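Local atomic coordinates of gSG7 salivary protein (Anopheles stephensi, PDB entry 6XMB), a protein that inhibits activation of the host kallikrein-kinin system as a salivary anticoagulant, and weakly inhibits the alternative pathway of complement. Residues Leu29-Tyr34 with Ala97-Tyr102; Gln37-Asn42 with Thr101-Leu106; Asn63-Glu68 with Ala111-Cys116. All coordinates share one frame; numbering follows the deposited sequence.

Contact 1 of 3, residues Leu29-Tyr34 with Ala97-Tyr102; sequences LHRAKY and AAEPTY
The guanidinium of R31 takes the carboxylate of E99 at its own edge, near its plane, and the Y102 ring has O of A32 at the edge that carries OH. The ring of Y102 also stacks with F76 on helix 59-80. In the salt bridge R31 grips side-on: NE bonds to OE2 of E99 at 2.9 Å in an almost straight bond (N-H...O 168°), and NH2 bonds to OE1 of E99 at 3.1 Å. OE2 uses its syn lone pair, while OE1 is met on the syn side but somewhat out of the carboxylate plane. With the two flat groups only 27° apart, this paired grip opposes rotation of either one. E99 reaches across with an extended chain, CG anti to the backbone N (chi1 -177°), whereas R31 bends at chi2 and chi3, which brings NE and NH2 round to the carboxylate; its CB also lies 3.4 Å from OE2 of E99.

Here the long first helix, 6-49, packs beside the last helix, 92-116, in an all-helical bundle, with helix 59-80 supplying F76 and L72 next to Y102. The CA atoms of A32 and E99 stand 8.3 Å apart, a gap that long side chains have to span. The hydroxyl of Y102 donates to O of A32 at 2.8 Å, arriving well off the C=O direction and tilted from the carbonyl plane. That bond satisfies a buried hydroxyl, and it brings OH of Y102 to 3.8 Å from CB of A32. A32 also packs on F22 of the second subunit, while K33 forms a salt bridge to D19 of that subunit.

Contact 2 of 3, residues Gln37-Asn42 with Thr101-Leu106; sequences QNQLRN and TYLDGL
Q39 lies against both L106 and L103, and its chain can be followed outwards. Its CB packs on CB of L106 at 3.8 Å. CG sits beside the backbone N, with chi1 at -43°, and touches CD2 of L103 at 3.7 Å, the two side chains crossing at roughly a right angle. A bend at chi2 then turns the amide so that OE1 comes within 4.1 Å of O of L103; both are acceptors, so nothing bonds there. Q39 also touches K107, which follows L106 on helix 92-116.

These are neighbouring helices of the bundle, 6-49 and 92-116, running side by side in the same direction: the axes of the short segments lie 9.0 Å apart and only 13° from parallel. Helix 6-49 widens here into a pi-type turn, in which N of N42 bonds back to O of Q37 at 3.0 Å. L40, within this turn, points toward segment 101-106; its CD1 lies 4.0 Å from O of L106, and its CD2 is a looser neighbour of CD2 of L106. L106 in turn sets CD1 over one face of the Y102 ring, toward its rim. V69 on helix 59-80 and F15 of the second subunit also pack on L40.

Contact 3 of 3, residues Asn63-Glu68 with Ala111-Cys116; sequences NKMIDE and ASTEQC
Helices 59-80 and 92-116 run in opposite directions here, and the CA atoms of M65 and T113 come within 6.6 Å of each other, so that M65 meets T113 already through its CB and CG. M65 and T113 cross at about a right angle. CG of M65 lies 3.8 Å from OG1 of T113, and SD of M65 lies 3.9 Å from CG2 of T113, so the thioether chain passes over both branches of the threonine. The hydroxyl is not used across the contact: OG1, set beside its own backbone N (chi1 -52°), bonds to O of L109 one turn back. M65 bends at chi3, carrying its end away from segment 111-116, and it also packs on L44 and L109 of its own chain and on V14 of the second subunit. Nearby, NZ of K64 is 4.2 Å from OG of S112, too far for a hydrogen bond; that hydroxyl makes a weak bond to O of L109. Just beyond, C116 closes a disulfide with C61, tying the end region of helix 92-116 to the start of helix 59-80. This is a disulfide-linked antiparallel helix pair in the all-helical fold of the Aegyptin C-terminal domain family.

All three contacts use helix 92-116, which lies against helix 6-49 in contacts 1 and 2 and against helix 59-80 in contact 3. Along the chain come 29-34, 37-42 and 63-68, and then 97-102, 101-106 and 111-116, so contact 3 crosses the other two in sequence. Contacts 1 and 2 share T101 and Y102, and their centres lie about 8 Å apart; the centre of contact 3 lies about 12 Å from that of contact 2 and about 18 Å from that of contact 1. Contacts 2 and 3 meet where CD2 of L40 packs 4.2 Å from SD of M65. The last helix thus joins the other two within one bundle, and all three contacts also touch the second subunit.

Contact 1 of 3, residues Leu29-Tyr34 with Ala97-Tyr102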
# COMPACT_ATOMS: atom_id res chain seq x y z
N LEU A 29 3.28 -0.02 4.78
CA LEU A 29 2.04 -0.24 5.53
C LEU A 29 2.33 -0.51 6.98
O LEU A 29 1.60 -0.04 7.86
CB LEU A 29 1.27 -1.41 4.94
CG LEU A 29 0.33 -1.08 3.81
CD1 LEU A 29 -0.34 -2.36 3.31
CD2 LEU A 29 -0.68 -0.08 4.31
N HIS A 30 3.35 -1.33 7.24
CA HIS A 30 3.73 -1.69 8.59
C HIS A 30 4.13 -0.45 9.38
O HIS A 30 3.67 -0.25 10.50
CB HIS A 30 4.85 -2.74 8.53
CG HIS A 30 5.76 -2.75 9.72
ND1 HIS A 30 5.42 -3.36 10.92
CD2 HIS A 30 7.01 -2.25 9.90
CE1 HIS A 30 6.42 -3.23 11.78
NE2 HIS A 30 7.39 -2.56 11.19
N ARG A 31 4.99 0.40 8.80
CA ARG A 31 5.36 1.64 9.48
C ARG A 31 4.15 2.52 9.75
O ARG A 31 4.06 3.15 10.80
CB ARG A 31 6.36 2.43 8.63
CG ARG A 31 7.63 1.65 8.29
CD ARG A 31 8.41 1.33 9.58
NE ARG A 31 8.92 2.52 10.24
CZ ARG A 31 9.75 2.48 11.30
NH1 ARG A 31 10.17 1.32 11.78
NH2 ARG A 31 10.16 3.61 11.85
N ALA A 32 3.22 2.60 8.79
CA ALA A 32 2.05 3.46 8.98
C ALA A 32 1.16 2.93 10.09
O ALA A 32 0.66 3.70 10.91
CB ALA A 32 1.25 3.57 7.66
N LYS A 33 0.99 1.60 10.16
CA LYS A 33 0.16 1.02 11.21
C LYS A 33 0.77 1.24 12.58
O LYS A 33 0.08 1.61 13.54
CB LYS A 33 -0.06 -0.47 10.98
CG LYS A 33 -0.81 -1.12 12.13
CD LYS A 33 -0.75 -2.65 12.12
CE LYS A 33 -1.52 -3.21 10.93
NZ LYS A 33 -2.52 -4.30 11.27
N TYR A 34 2.08 1.02 12.72
CA TYR A 34 2.68 1.18 14.03
C TYR A 34 2.88 2.65 14.37
O TYR A 34 2.90 3.01 15.54
CB TYR A 34 3.98 0.38 14.11
CG TYR A 34 3.72 -1.13 14.26
CD1 TYR A 34 3.66 -1.99 13.16
CD2 TYR A 34 3.52 -1.70 15.52
CE1 TYR A 34 3.41 -3.36 13.30
CE2 TYR A 34 3.26 -3.07 15.66
CZ TYR A 34 3.21 -3.89 14.55
OH TYR A 34 2.95 -5.24 14.72
N ALA A 97 12.03 10.95 4.43
CA ALA A 97 11.53 12.32 4.33
C ALA A 97 10.07 12.44 4.75
O ALA A 97 9.69 13.45 5.37
CB ALA A 97 11.71 12.83 2.91
N ALA A 98 9.26 11.43 4.45
CA ALA A 98 7.82 11.48 4.66
C ALA A 98 7.38 10.94 6.00
O ALA A 98 6.34 11.36 6.52
CB ALA A 98 7.09 10.71 3.56
N GLU A 99 8.11 9.99 6.57
CA GLU A 99 7.67 9.40 7.83
C GLU A 99 7.66 10.41 8.97
O GLU A 99 6.66 10.44 9.72
CB GLU A 99 8.51 8.18 8.18
CG GLU A 99 7.99 7.55 9.46
CD GLU A 99 8.67 6.26 9.83
OE1 GLU A 99 9.80 6.30 10.37
OE2 GLU A 99 8.04 5.21 9.63
N PRO A 100 8.71 11.20 9.22
CA PRO A 100 8.66 12.12 10.37
C PRO A 100 7.49 13.08 10.29
O PRO A 100 6.76 13.25 11.28
CB PRO A 100 10.02 12.84 10.30
CG PRO A 100 10.89 11.94 9.49
CD PRO A 100 9.99 11.33 8.48
N THR A 101 7.26 13.69 9.13
CA THR A 101 6.06 14.50 8.91
C THR A 101 4.79 13.76 9.35
O THR A 101 3.97 14.31 10.09
CB THR A 101 5.98 14.89 7.43
OG1 THR A 101 7.11 15.70 7.09
CG2 THR A 101 4.69 15.64 7.12
N TYR A 102 4.65 12.49 8.95
CA TYR A 102 3.47 11.70 9.30
C TYR A 102 3.39 11.44 10.80
O TYR A 102 2.32 11.55 11.40
CB TYR A 102 3.49 10.39 8.52
CG TYR A 102 2.51 9.30 8.94
CD1 TYR A 102 1.14 9.37 8.61
CD2 TYR A 102 2.97 8.15 9.62
CE1 TYR A 102 0.26 8.36 8.97
CE2 TYR A 102 2.10 7.13 9.98
CZ TYR A 102 0.75 7.23 9.64
OH TYR A 102 -0.12 6.20 10.00

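Contact 2 of 3, residues Gln37-Asn42 with Thr101-Leu106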
# COMPACT_ATOMS: atom_id res chain seq x y z
N GLN A 37 -0.36 3.22 16.15
CA GLN A 37 -0.34 2.63 17.49
C GLN A 37 0.49 3.46 18.47
O GLN A 37 0.08 3.67 19.63
CB GLN A 37 0.20 1.20 17.42
CG GLN A 37 -0.69 0.25 16.62
CD GLN A 37 -0.14 -1.18 16.54
OE1 GLN A 37 0.89 -1.50 17.11
NE2 GLN A 37 -0.87 -2.04 15.82
N ASN A 38 1.66 3.93 18.04
CA ASN A 38 2.60 4.53 18.97
C ASN A 38 2.29 5.98 19.27
O ASN A 38 2.32 6.39 20.44
CB ASN A 38 4.02 4.40 18.43
CG ASN A 38 4.50 2.95 18.41
OD1 ASN A 38 4.03 2.12 19.18
ND2 ASN A 38 5.43 2.65 17.52
N GLN A 39 2.02 6.79 18.24
CA GLN A 39 1.79 8.22 18.43
C GLN A 39 0.35 8.57 18.76
O GLN A 39 0.08 9.70 19.18
CB GLN A 39 2.19 9.00 17.18
CG GLN A 39 3.48 8.57 16.57
CD GLN A 39 4.66 8.95 17.42
OE1 GLN A 39 4.74 10.07 17.92
NE2 GLN A 39 5.57 8.01 17.61
N LEU A 40 -0.59 7.66 18.56
CA LEU A 40 -1.98 8.06 18.63
C LEU A 40 -2.78 7.16 19.55
O LEU A 40 -3.35 7.63 20.54
CB LEU A 40 -2.60 8.08 17.23
CG LEU A 40 -4.05 8.57 17.15
CD1 LEU A 40 -4.13 10.01 17.60
CD2 LEU A 40 -4.59 8.44 15.74
N ARG A 41 -2.83 5.86 19.24
CA ARG A 41 -3.63 4.95 20.04
C ARG A 41 -3.15 4.93 21.49
O ARG A 41 -3.94 5.14 22.42
CB ARG A 41 -3.60 3.55 19.44
CG ARG A 41 -4.42 2.51 20.20
CD ARG A 41 -4.01 1.09 19.78
NE ARG A 41 -2.72 0.72 20.37
CZ ARG A 41 -2.01 -0.35 20.01
NH1 ARG A 41 -2.44 -1.15 19.05
NH2 ARG A 41 -0.85 -0.60 20.60
N ASN A 42 -1.86 4.71 21.69
CA ASN A 42 -1.38 4.50 23.06
C ASN A 42 -1.55 5.73 23.93
O ASN A 42 -2.15 5.59 25.02
CB ASN A 42 0.08 4.04 23.03
CG ASN A 42 0.22 2.60 22.59
OD1 ASN A 42 -0.67 1.78 22.82
ND2 ASN A 42 1.35 2.29 21.97
N THR A 101 7.26 13.69 9.13
CA THR A 101 6.06 14.50 8.91
C THR A 101 4.79 13.76 9.35
O THR A 101 3.97 14.31 10.09
CB THR A 101 5.98 14.89 7.43
OG1 THR A 101 7.11 15.70 7.09
CG2 THR A 101 4.69 15.64 7.12
N TYR A 102 4.65 12.49 8.95
CA TYR A 102 3.47 11.70 9.30
C TYR A 102 3.39 11.44 10.80
O TYR A 102 2.32 11.55 11.40
CB TYR A 102 3.49 10.39 8.52
CG TYR A 102 2.51 9.30 8.94
CD1 TYR A 102 1.14 9.37 8.61
CD2 TYR A 102 2.97 8.15 9.62
CE1 TYR A 102 0.26 8.36 8.97
CE2 TYR A 102 2.10 7.13 9.98
CZ TYR A 102 0.75 7.23 9.64
OH TYR A 102 -0.12 6.20 10.00
N LEU A 103 4.51 11.06 11.42
CA LEU A 103 4.51 10.80 12.85
C LEU A 103 4.27 12.09 13.63
O LEU A 103 3.51 12.10 14.60
CB LEU A 103 5.83 10.14 13.27
CG LEU A 103 6.03 8.72 12.76
CD1 LEU A 103 7.37 8.14 13.21
CD2 LEU A 103 4.89 7.83 13.19
N ASP A 104 4.90 13.18 13.22
CA ASP A 104 4.59 14.47 13.84
C ASP A 104 3.13 14.87 13.61
O ASP A 104 2.53 15.53 14.46
CB ASP A 104 5.53 15.56 13.32
CG ASP A 104 5.36 16.88 14.06
OD1 ASP A 104 5.76 16.97 15.25
OD2 ASP A 104 4.83 17.85 13.46
N GLY A 105 2.53 14.44 12.50
CA GLY A 105 1.11 14.70 12.30
C GLY A 105 0.23 13.94 13.28
O GLY A 105 -0.69 14.51 13.88
N LEU A 106 0.52 12.66 13.48
CA LEU A 106 -0.26 11.87 14.42
C LEU A 106 -0.07 12.38 15.84
O LEU A 106 -1.00 12.34 16.65
CB LEU A 106 0.15 10.40 14.35
CG LEU A 106 -0.04 9.65 13.02
CD1 LEU A 106 0.62 8.28 13.12
CD2 LEU A 106 -1.51 9.51 12.70

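Contact 3 of 3, residues Asn63-Glu68 with Ala111-Cys116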
# COMPACT_ATOMS: atom_id res chain seq x y z
N ASN A 63 -14.77 11.14 15.26
CA ASN A 63 -14.97 11.22 13.81
C ASN A 63 -13.90 12.09 13.16
O ASN A 63 -13.31 11.70 12.15
CB ASN A 63 -16.37 11.76 13.51
CG ASN A 63 -17.45 10.75 13.83
OD1 ASN A 63 -17.21 9.53 13.80
ND2 ASN A 63 -18.65 11.24 14.13
N LYS A 64 -13.62 13.27 13.73
CA LYS A 64 -12.53 14.10 13.21
C LYS A 64 -11.21 13.33 13.21
O LYS A 64 -10.44 13.41 12.24
CB LYS A 64 -12.40 15.38 14.03
CG LYS A 64 -11.22 16.25 13.60
CD LYS A 64 -11.51 17.74 13.71
CE LYS A 64 -11.30 18.25 15.12
NZ LYS A 64 -9.85 18.33 15.43
N MET A 65 -10.93 12.58 14.29
CA MET A 65 -9.69 11.81 14.38
C MET A 65 -9.58 10.78 13.27
O MET A 65 -8.55 10.70 12.58
CB MET A 65 -9.60 11.12 15.75
CG MET A 65 -8.27 10.43 16.02
SD MET A 65 -8.35 9.21 17.36
CE MET A 65 -9.32 7.93 16.58
N ILE A 66 -10.62 9.97 13.07
CA ILE A 66 -10.60 8.96 12.02
C ILE A 66 -10.30 9.59 10.67
O ILE A 66 -9.40 9.16 9.94
CB ILE A 66 -11.93 8.19 11.96
CG1 ILE A 66 -12.13 7.32 13.19
CG2 ILE A 66 -12.00 7.37 10.68
CD1 ILE A 66 -13.58 6.89 13.38
N ASP A 67 -11.06 10.63 10.30
CA ASP A 67 -10.81 11.21 8.98
C ASP A 67 -9.45 11.88 8.92
O ASP A 67 -8.82 11.90 7.86
CB ASP A 67 -11.94 12.17 8.62
CG ASP A 67 -13.22 11.45 8.28
OD1 ASP A 67 -13.18 10.57 7.38
OD2 ASP A 67 -14.25 11.74 8.94
N GLU A 68 -8.97 12.41 10.05
CA GLU A 68 -7.62 12.95 10.09
C GLU A 68 -6.57 11.85 10.07
O GLU A 68 -5.47 12.05 9.55
CB GLU A 68 -7.44 13.83 11.33
N ALA A 111 -2.89 15.11 20.42
CA ALA A 111 -3.05 16.19 21.39
C ALA A 111 -4.41 16.86 21.25
O ALA A 111 -5.12 17.05 22.24
CB ALA A 111 -1.93 17.21 21.22
N SER A 112 -4.78 17.23 20.02
CA SER A 112 -6.07 17.88 19.80
C SER A 112 -7.23 16.92 20.04
O SER A 112 -8.31 17.35 20.44
CB SER A 112 -6.14 18.45 18.38
OG SER A 112 -6.23 17.42 17.41
N THR A 113 -7.02 15.63 19.78
CA THR A 113 -8.04 14.63 20.12
C THR A 113 -8.21 14.53 21.62
O THR A 113 -9.34 14.39 22.12
CB THR A 113 -7.66 13.27 19.53
OG1 THR A 113 -7.39 13.41 18.14
CG2 THR A 113 -8.79 12.28 19.72
N GLU A 114 -7.11 14.57 22.37
CA GLU A 114 -7.22 14.57 23.82
C GLU A 114 -8.08 15.74 24.30
O GLU A 114 -8.90 15.58 25.21
CB GLU A 114 -5.84 14.64 24.46
CG GLU A 114 -5.15 13.30 24.62
CD GLU A 114 -4.34 13.23 25.90
OE1 GLU A 114 -4.36 14.24 26.65
OE2 GLU A 114 -3.69 12.18 26.18
N GLN A 115 -7.94 16.90 23.67
CA GLN A 115 -8.63 18.09 24.15
C GLN A 115 -10.14 18.03 23.90
O GLN A 115 -10.91 18.49 24.74
CB GLN A 115 -8.03 19.35 23.53
CG GLN A 115 -6.61 19.69 24.03
CD GLN A 115 -6.56 20.14 25.50
OE1 GLN A 115 -6.55 19.31 26.42
NE2 GLN A 115 -6.53 21.45 25.73
N CYS A 116 -10.58 17.46 22.78
CA CYS A 116 -12.00 17.36 22.48
C CYS A 116 -12.63 16.04 22.91
O CYS A 116 -13.80 15.80 22.59
CB CYS A 116 -12.28 17.59 20.99
SG CYS A 116 -11.49 16.51 19.71